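Local atomic coordinates of endonuclease V (Bacillus subtilis, PDB entry 3GA2), a protein that probably repairs deaminated bases in DNA, cutting double-stranded DNA at the second phosphodiester bond 3' to a deoxyinosine, with magnesium as cofactor. Residues A[19-31]-A[120-134]. The protein carries 1 engineered substitution. Numbering follows the deposited sequence.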
ATOM      1  N   GLN A  19      14.107  -7.154 -13.882  1.00 30.65           N
ATOM      2  CA  GLN A  19      13.957  -8.596 -14.011  1.00 26.49           C
ATOM      3  C   GLN A  19      13.057  -9.142 -12.910  1.00 25.27           C
ATOM      4  O   GLN A  19      12.226 -10.014 -13.155  1.00 22.35           O
ATOM      5  CB  GLN A  19      15.325  -9.277 -13.954  1.00 28.34           C
ATOM      6  CG  GLN A  19      15.302 -10.702 -14.476  1.00 42.54           C
ATOM      7  CD  GLN A  19      15.061 -10.766 -15.977  1.00 49.89           C
ATOM      8  OE1 GLN A  19      14.806 -11.835 -16.531  1.00 54.55           O
ATOM      9  NE2 GLN A  19      15.150  -9.618 -16.644  1.00 54.09           N
ATOM     10  N   VAL A  20      13.229  -8.633 -11.693  1.00 28.49           N
ATOM     11  CA  VAL A  20      12.412  -9.072 -10.567  1.00 27.22           C
ATOM     12  C   VAL A  20      10.957  -8.670 -10.807  1.00 17.38           C
ATOM     13  O   VAL A  20      10.055  -9.481 -10.641  1.00 16.73           O
ATOM     14  CB  VAL A  20      12.903  -8.451  -9.232  1.00 31.60           C
ATOM     15  CG1 VAL A  20      11.990  -8.873  -8.086  1.00 31.34           C
ATOM     16  CG2 VAL A  20      14.332  -8.895  -8.946  1.00 29.18           C
ATOM     17  N   GLN A  21      10.733  -7.421 -11.208  1.00 20.96           N
ATOM     18  CA  GLN A  21       9.377  -6.948 -11.458  1.00 21.95           C
ATOM     19  C   GLN A  21       8.688  -7.758 -12.544  1.00 25.84           C
ATOM     20  O   GLN A  21       7.552  -8.203 -12.378  1.00 24.58           O
ATOM     21  CB  GLN A  21       9.368  -5.476 -11.876  1.00 17.96           C
ATOM     22  CG  GLN A  21       9.856  -4.515 -10.815  1.00 17.70           C
ATOM     23  CD  GLN A  21       9.603  -3.067 -11.187  1.00 21.83           C
ATOM     24  OE1 GLN A  21       9.708  -2.684 -12.357  1.00 28.31           O
ATOM     25  NE2 GLN A  21       9.287  -2.248 -10.190  1.00 16.36           N
ATOM     26  N   PHE A  22       9.377  -7.943 -13.664  1.00 26.20           N
ATOM     27  CA  PHE A  22       8.807  -8.685 -14.781  1.00 30.95           C
ATOM     28  C   PHE A  22       8.462 -10.123 -14.418  1.00 26.98           C
ATOM     29  O   PHE A  22       7.493 -10.688 -14.928  1.00 26.54           O
ATOM     30  CB  PHE A  22       9.757  -8.638 -15.982  1.00 37.22           C
ATOM     31  CG  PHE A  22       9.699  -7.339 -16.748  1.00 43.92           C
ATOM     32  CD1 PHE A  22       8.492  -6.875 -17.261  1.00 39.50           C
ATOM     33  CD2 PHE A  22      10.850  -6.591 -16.973  1.00 44.90           C
ATOM     34  CE1 PHE A  22       8.431  -5.687 -17.987  1.00 30.56           C
ATOM     35  CE2 PHE A  22      10.796  -5.400 -17.698  1.00 45.28           C
ATOM     36  CZ  PHE A  22       9.584  -4.951 -18.207  1.00 38.07           C
ATOM     37  N   ASN A  23       9.244 -10.715 -13.527  1.00 24.82           N
ATOM     38  CA  ASN A  23       8.980 -12.080 -13.107  1.00 25.46           C
ATOM     39  C   ASN A  23       7.709 -12.123 -12.270  1.00 30.69           C
ATOM     40  O   ASN A  23       6.779 -12.866 -12.573  1.00 29.48           O
ATOM     41  CB  ASN A  23      10.158 -12.619 -12.290  1.00 37.51           C
ATOM     42  CG  ASN A  23      11.335 -13.015 -13.160  1.00 44.52           C
ATOM     43  OD1 ASN A  23      12.433 -13.273 -12.663  1.00 47.00           O
ATOM     44  ND2 ASN A  23      11.109 -13.078 -14.466  1.00 38.23           N
ATOM     45  N   LEU A  24       7.670 -11.315 -11.217  1.00 27.64           N
ATOM     46  CA  LEU A  24       6.510 -11.279 -10.336  1.00 29.45           C
ATOM     47  C   LEU A  24       5.253 -10.782 -11.043  1.00 27.25           C
ATOM     48  O   LEU A  24       4.151 -11.249 -10.758  1.00 25.23           O
ATOM     49  CB  LEU A  24       6.805 -10.394  -9.127  1.00 28.21           C
ATOM     50  CG  LEU A  24       7.983 -10.852  -8.265  1.00 30.23           C
ATOM     51  CD1 LEU A  24       8.204  -9.841  -7.155  1.00 18.15           C
ATOM     52  CD2 LEU A  24       7.708 -12.238  -7.689  1.00 23.24           C
ATOM     53  N   LYS A  25       5.427  -9.846 -11.972  1.00 22.55           N
ATOM     54  CA  LYS A  25       4.306  -9.283 -12.710  1.00 21.82           C
ATOM     55  C   LYS A  25       3.498 -10.361 -13.421  1.00 26.26           C
ATOM     56  O   LYS A  25       2.286 -10.237 -13.571  1.00 26.57           O
ATOM     57  CB  LYS A  25       4.803  -8.253 -13.727  1.00 28.44           C
ATOM     58  CG  LYS A  25       3.691  -7.509 -14.438  1.00 34.30           C
ATOM     59  CD  LYS A  25       4.214  -6.330 -15.245  1.00 31.79           C
ATOM     60  CE  LYS A  25       5.104  -6.764 -16.386  1.00 41.08           C
ATOM     61  NZ  LYS A  25       5.498  -5.604 -17.229  1.00 39.40           N
ATOM     62  N   ASN A  26       4.164 -11.420 -13.858  1.00 30.50           N
ATOM     63  CA  ASN A  26       3.465 -12.491 -14.547  1.00 39.87           C
ATOM     64  C   ASN A  26       2.772 -13.418 -13.558  1.00 32.74           C
ATOM     65  O   ASN A  26       2.109 -14.376 -13.952  1.00 39.88           O
ATOM     66  CB  ASN A  26       4.439 -13.274 -15.430  1.00 42.42           C
ATOM     67  CG  ASN A  26       4.987 -12.433 -16.568  1.00 49.98           C
ATOM     68  OD1 ASN A  26       4.227 -11.848 -17.344  1.00 54.34           O
ATOM     69  ND2 ASN A  26       6.308 -12.367 -16.675  1.00 56.18           N
ATOM     70  N   ARG A  27       2.921 -13.121 -12.272  1.00 30.98           N
ATOM     71  CA  ARG A  27       2.306 -13.927 -11.220  1.00 28.42           C
ATOM     72  C   ARG A  27       1.170 -13.171 -10.526  1.00 23.35           C
ATOM     73  O   ARG A  27       0.696 -13.580  -9.467  1.00 21.11           O
ATOM     74  CB  ARG A  27       3.365 -14.344 -10.193  1.00 30.33           C
ATOM     75  CG  ARG A  27       4.440 -15.269 -10.752  1.00 37.00           C
ATOM     76  CD  ARG A  27       5.537 -15.540  -9.728  1.00 48.99           C
ATOM     77  NE  ARG A  27       4.998 -16.073  -8.477  1.00 57.17           N
ATOM     78  CZ  ARG A  27       5.728 -16.350  -7.400  1.00 56.57           C
ATOM     79  NH1 ARG A  27       7.040 -16.150  -7.407  1.00 51.15           N
ATOM     80  NH2 ARG A  27       5.141 -16.820  -6.307  1.00 57.84           N
ATOM     81  N   ILE A  28       0.738 -12.069 -11.129  1.00 16.19           N
ATOM     82  CA  ILE A  28      -0.344 -11.274 -10.567  1.00 17.18           C
ATOM     83  C   ILE A  28      -1.688 -11.934 -10.836  1.00 15.99           C
ATOM     84  O   ILE A  28      -1.967 -12.366 -11.954  1.00 21.53           O
ATOM     85  CB  ILE A  28      -0.355  -9.851 -11.161  1.00 16.51           C
ATOM     86  CG1 ILE A  28       0.907  -9.113 -10.713  1.00 14.92           C
ATOM     87  CG2 ILE A  28      -1.623  -9.112 -10.739  1.00  9.87           C
ATOM     88  CD1 ILE A  28       1.123  -7.778 -11.366  1.00 14.15           C
ATOM     89  N   ASN A  29      -2.515 -12.015  -9.802  1.00 15.38           N
ATOM     90  CA  ASN A  29      -3.827 -12.619  -9.934  1.00 15.02           C
ATOM     91  C   ASN A  29      -4.890 -11.773  -9.256  1.00 16.54           C
ATOM     92  O   ASN A  29      -4.974 -11.732  -8.030  1.00 15.96           O
ATOM     93  CB  ASN A  29      -3.831 -14.024  -9.335  1.00 23.78           C
ATOM     94  CG  ASN A  29      -5.221 -14.608  -9.260  1.00 30.39           C
ATOM     95  OD1 ASN A  29      -5.997 -14.502 -10.205  1.00 29.10           O
ATOM     96  ND2 ASN A  29      -5.546 -15.227  -8.137  1.00 40.72           N
ATOM     97  N   LEU A  30      -5.709 -11.113 -10.068  1.00 14.68           N
ATOM     98  CA  LEU A  30      -6.773 -10.250  -9.568  1.00 18.35           C
ATOM     99  C   LEU A  30      -8.155 -10.876  -9.687  1.00 18.67           C
ATOM    100  O   LEU A  30      -9.152 -10.164  -9.774  1.00 24.51           O
ATOM    101  CB  LEU A  30      -6.752  -8.922 -10.323  1.00 13.95           C
ATOM    102  CG  LEU A  30      -5.770  -7.827  -9.873  1.00 25.18           C
ATOM    103  CD1 LEU A  30      -4.561  -8.408  -9.180  1.00 11.35           C
ATOM    104  CD2 LEU A  30      -5.391  -6.991 -11.072  1.00 11.81           C
ATOM    105  N   SER A  31      -8.217 -12.203  -9.676  1.00 23.01           N
ATOM    106  CA  SER A  31      -9.492 -12.902  -9.800  1.00 23.35           C
ATOM    107  C   SER A  31     -10.251 -13.094  -8.488  1.00 23.30           C
ATOM    108  O   SER A  31     -11.482 -13.118  -8.474  1.00 20.41           O
ATOM    109  CB  SER A  31      -9.271 -14.273 -10.432  1.00 27.40           C
ATOM    110  OG  SER A  31      -8.569 -15.117  -9.538  1.00 27.61           O
ATOM    111  N   TYR A 120      -1.505  -2.071  -8.451  1.00 17.88           N
ATOM    112  CA  TYR A 120      -1.588  -2.333  -9.884  1.00 11.33           C
ATOM    113  C   TYR A 120      -1.486  -1.035 -10.704  1.00 12.13           C
ATOM    114  O   TYR A 120      -1.061  -1.049 -11.857  1.00  9.09           O
ATOM    115  CB  TYR A 120      -2.906  -3.046 -10.187  1.00  7.55           C
ATOM    116  CG  TYR A 120      -2.942  -3.789 -11.502  1.00 13.16           C
ATOM    117  CD1 TYR A 120      -2.130  -4.907 -11.714  1.00 15.62           C
ATOM    118  CD2 TYR A 120      -3.785  -3.382 -12.532  1.00  7.58           C
ATOM    119  CE1 TYR A 120      -2.155  -5.602 -12.920  1.00 13.43           C
ATOM    120  CE2 TYR A 120      -3.818  -4.068 -13.750  1.00 14.20           C
ATOM    121  CZ  TYR A 120      -3.000  -5.176 -13.934  1.00 14.37           C
ATOM    122  OH  TYR A 120      -3.014  -5.855 -15.131  1.00 19.47           O
ATOM    123  N   LEU A 121      -1.886   0.083 -10.111  1.00 14.29           N
ATOM    124  CA  LEU A 121      -1.809   1.374 -10.790  1.00 10.50           C
ATOM    125  C   LEU A 121      -0.357   1.817 -10.727  1.00 11.35           C
ATOM    126  O   LEU A 121       0.037   2.624  -9.879  1.00 10.99           O
ATOM    127  CB  LEU A 121      -2.704   2.385 -10.085  1.00 10.20           C
ATOM    128  CG  LEU A 121      -2.746   3.839 -10.559  1.00  8.77           C
ATOM    129  CD1 LEU A 121      -3.291   3.972 -11.984  1.00  6.48           C
ATOM    130  CD2 LEU A 121      -3.625   4.585  -9.582  1.00 17.44           C
ATOM    131  N   HIS A 122       0.439   1.268 -11.634  1.00 15.18           N
ATOM    132  CA  HIS A 122       1.861   1.562 -11.677  1.00 13.59           C
ATOM    133  C   HIS A 122       2.386   1.262 -13.074  1.00 15.21           C
ATOM    134  O   HIS A 122       1.853   0.390 -13.762  1.00 16.18           O
ATOM    135  CB  HIS A 122       2.574   0.701 -10.628  1.00 15.10           C
ATOM    136  CG  HIS A 122       4.064   0.780 -10.686  1.00 17.19           C
ATOM    137  ND1 HIS A 122       4.819  -0.038 -11.496  1.00 12.34           N
ATOM    138  CD2 HIS A 122       4.937   1.600 -10.054  1.00 14.16           C
ATOM    139  CE1 HIS A 122       6.097   0.274 -11.361  1.00 14.77           C
ATOM    140  NE2 HIS A 122       6.195   1.264 -10.493  1.00 16.00           N
ATOM    141  N   TYR A 123       3.425   1.993 -13.479  1.00 14.39           N
ATOM    142  CA  TYR A 123       4.052   1.850 -14.795  1.00 14.99           C
ATOM    143  C   TYR A 123       4.151   0.401 -15.245  1.00 14.10           C
ATOM    144  O   TYR A 123       3.939   0.086 -16.411  1.00 16.97           O
ATOM    145  CB  TYR A 123       5.472   2.439 -14.796  1.00 18.23           C
ATOM    146  CG  TYR A 123       5.574   3.890 -14.380  1.00 26.18           C
ATOM    147  CD1 TYR A 123       6.280   4.258 -13.231  1.00 22.38           C
ATOM    148  CD2 TYR A 123       4.974   4.899 -15.136  1.00 17.40           C
ATOM    149  CE1 TYR A 123       6.381   5.598 -12.844  1.00 27.48           C
ATOM    150  CE2 TYR A 123       5.069   6.240 -14.755  1.00 21.48           C
ATOM    151  CZ  TYR A 123       5.771   6.581 -13.612  1.00 21.33           C
ATOM    152  OH  TYR A 123       5.848   7.902 -13.226  1.00 33.32           O
ATOM    153  N   ASN A 124       4.490  -0.484 -14.321  1.00 13.58           N
ATOM    154  CA  ASN A 124       4.620  -1.883 -14.682  1.00 16.62           C
ATOM    155  C   ASN A 124       3.768  -2.769 -13.784  1.00 10.32           C
ATOM    156  O   ASN A 124       4.116  -3.920 -13.517  1.00 17.66           O
ATOM    157  CB  ASN A 124       6.094  -2.286 -14.614  1.00 21.62           C
ATOM    158  CG  ASN A 124       6.476  -3.269 -15.697  1.00 32.39           C
ATOM    159  OD1 ASN A 124       6.082  -3.114 -16.852  1.00 41.58           O
ATOM    160  ND2 ASN A 124       7.258  -4.279 -15.335  1.00 36.49           N
ATOM    161  N   HIS A 125       2.641  -2.220 -13.331  1.00 13.59           N
ATOM    162  CA  HIS A 125       1.713  -2.935 -12.453  1.00 11.86           C
ATOM    163  C   HIS A 125       2.470  -3.524 -11.271  1.00 14.72           C
ATOM    164  O   HIS A 125       2.061  -4.531 -10.705  1.00 16.89           O
ATOM    165  CB  HIS A 125       1.011  -4.056 -13.232  1.00 18.26           C
ATOM    166  CG  HIS A 125       0.065  -3.561 -14.284  1.00 18.60           C
ATOM    167  ND1 HIS A 125      -0.059  -4.160 -15.519  1.00 20.39           N
ATOM    168  CD2 HIS A 125      -0.815  -2.529 -14.279  1.00 10.52           C
ATOM    169  CE1 HIS A 125      -0.970  -3.520 -16.231  1.00 10.07           C
ATOM    170  NE2 HIS A 125      -1.444  -2.527 -15.501  1.00 10.83           N
HETATM  171  N   MSE A 126       3.569  -2.890 -10.882  1.00 19.52           N
HETATM  172  CA  MSE A 126       4.348  -3.433  -9.785  1.00 18.13           C
HETATM  173  C   MSE A 126       4.593  -2.458  -8.635  1.00 17.89           C
HETATM  174  O   MSE A 126       5.708  -2.363  -8.119  1.00 16.05           O
HETATM  175  CB  MSE A 126       5.668  -3.970 -10.336  1.00 14.13           C
HETATM  176  CG  MSE A 126       6.239  -5.149  -9.567  1.00 42.34           C
HETATM  177 SE   MSE A 126       4.994  -6.634  -9.345  1.00 35.68          SE
HETATM  178  CE  MSE A 126       5.812  -7.376  -7.774  1.00 47.45           C
ATOM    179  N   GLY A 127       3.548  -1.727  -8.251  1.00  9.61           N
ATOM    180  CA  GLY A 127       3.657  -0.801  -7.137  1.00  6.67           C
ATOM    181  C   GLY A 127       3.834  -1.594  -5.846  1.00  9.77           C
ATOM    182  O   GLY A 127       3.570  -2.800  -5.808  1.00 10.85           O
ATOM    183  N   VAL A 128       4.263  -0.917  -4.786  1.00 10.79           N
ATOM    184  CA  VAL A 128       4.513  -1.555  -3.495  1.00  8.24           C
ATOM    185  C   VAL A 128       3.387  -2.458  -2.977  1.00 17.07           C
ATOM    186  O   VAL A 128       3.650  -3.549  -2.462  1.00 10.11           O
ATOM    187  CB  VAL A 128       4.877  -0.482  -2.410  1.00 12.84           C
ATOM    188  CG1 VAL A 128       3.681   0.407  -2.119  1.00  5.63           C
ATOM    189  CG2 VAL A 128       5.378  -1.160  -1.134  1.00 13.45           C
ATOM    190  N   ALA A 129       2.134  -2.032  -3.118  1.00 14.12           N
ATOM    191  CA  ALA A 129       1.030  -2.861  -2.635  1.00 16.37           C
ATOM    192  C   ALA A 129       1.004  -4.224  -3.335  1.00 18.59           C
ATOM    193  O   ALA A 129       0.797  -5.261  -2.699  1.00 16.73           O
ATOM    194  CB  ALA A 129      -0.308  -2.141  -2.838  1.00 16.76           C
ATOM    195  N   THR A 130       1.212  -4.220  -4.646  1.00 11.05           N
ATOM    196  CA  THR A 130       1.214  -5.460  -5.407  1.00  8.15           C
ATOM    197  C   THR A 130       2.451  -6.291  -5.066  1.00 10.89           C
ATOM    198  O   THR A 130       2.356  -7.484  -4.764  1.00 11.93           O
ATOM    199  CB  THR A 130       1.188  -5.174  -6.928  1.00 10.26           C
ATOM    200  OG1 THR A 130      -0.030  -4.495  -7.263  1.00  9.07           O
ATOM    201  CG2 THR A 130       1.272  -6.476  -7.731  1.00 12.34           C
ATOM    202  N   HIS A 131       3.608  -5.641  -5.107  1.00 11.63           N
ATOM    203  CA  HIS A 131       4.878  -6.286  -4.819  1.00 16.63           C
ATOM    204  C   HIS A 131       4.904  -6.926  -3.423  1.00 18.52           C
ATOM    205  O   HIS A 131       5.303  -8.083  -3.272  1.00 15.84           O
ATOM    206  CB  HIS A 131       6.014  -5.258  -4.962  1.00 15.48           C
ATOM    207  CG  HIS A 131       7.370  -5.867  -5.141  1.00 18.94           C
ATOM    208  ND1 HIS A 131       8.464  -5.136  -5.563  1.00 22.47           N
ATOM    209  CD2 HIS A 131       7.816  -7.130  -4.950  1.00 17.82           C
ATOM    210  CE1 HIS A 131       9.520  -5.925  -5.623  1.00 25.80           C
ATOM    211  NE2 HIS A 131       9.156  -7.141  -5.256  1.00 12.38           N
ATOM    212  N   ALA A 132       4.479  -6.180  -2.409  1.00 14.40           N
ATOM    213  CA  ALA A 132       4.460  -6.698  -1.044  1.00 14.56           C
ATOM    214  C   ALA A 132       3.564  -7.929  -0.905  1.00 11.28           C
ATOM    215  O   ALA A 132       3.822  -8.802  -0.075  1.00 11.64           O
ATOM    216  CB  ALA A 132       3.997  -5.609  -0.078  1.00 14.92           C
ATOM    217  N   ALA A 133       2.516  -8.000  -1.717  1.00 10.49           N
ATOM    218  CA  ALA A 133       1.585  -9.122  -1.647  1.00 15.31           C
ATOM    219  C   ALA A 133       2.274 -10.476  -1.761  1.00 14.45           C
ATOM    220  O   ALA A 133       1.927 -11.411  -1.042  1.00 17.04           O
ATOM    221  CB  ALA A 133       0.526  -8.991  -2.722  1.00 17.11           C
ATOM    222  N   PHE A 134       3.247 -10.588  -2.659  1.00 17.18           N
ATOM    223  CA  PHE A 134       3.938 -11.859  -2.821  1.00 13.77           C
ATOM    224  C   PHE A 134       4.603 -12.301  -1.525  1.00 14.22           C
ATOM    225  O   PHE A 134       4.536 -13.472  -1.160  1.00 21.88           O
ATOM    226  CB  PHE A 134       4.971 -11.777  -3.944  1.00 24.06           C
ATOM    227  CG  PHE A 134       4.378 -11.478  -5.286  1.00 12.74           C
ATOM    228  CD1 PHE A 134       4.372 -10.180  -5.784  1.00 19.36           C
ATOM    229  CD2 PHE A 134       3.806 -12.488  -6.043  1.00 16.79           C
ATOM    230  CE1 PHE A 134       3.801  -9.891  -7.024  1.00 15.16           C
ATOM    231  CE2 PHE A 134       3.233 -12.213  -7.285  1.00 19.16           C
ATOM    232  CZ  PHE A 134       3.231 -10.911  -7.774  1.00 16.14           C
TER
HETATM  233  O   HOH W   1       8.474  -3.207  -7.674  1.00 18.39           O
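Leu24, in the last turn of helix 14-25, packs against Phe134 and Met126 where that helix crosses helix 128-136 of the RNase H-like fold, the axes of 19-25 and 128-134 at 74° to each other. Met126, modelled as selenomethionine, comes from the loop leading into helix 128-136, and its side chain can be followed outward. CB lies near the amide end of Gln21; CG runs past Gln21 CG at 3.9 Å. A bend at chi2 (53°) then turns the chain toward Leu24. SE lies 4.2 Å from Lys25 N, and the terminal CE is squeezed against Leu24, 3.5 Å from both its CB and its CD1. That same Leu24 CB lies over one face of the Phe134 ring, a CH-pi contact 4.0 Å from the centroid, while Ile28 CG1 meets the ring's edge.

Next to the Met126 carbonyl, a water accepts from Gln21 NE2, donates to Met126 O and is also hydrogen-bonded to His131 ND1, tying both segments together. Farther along 19-31, Leu30 CD2 stands almost squarely over the Tyr120 ring, 8° off its normal. Thr130 turns CG2 to Ile28 and gives its hydroxyl to a hydrogen bond with Gly193 O. Beside the Phe22 ring, with Asn124 ND2 over one face, Lys25 NZ donates to Asn124 OD1 at 2.6 Å, approaching from above the carbonyl plane.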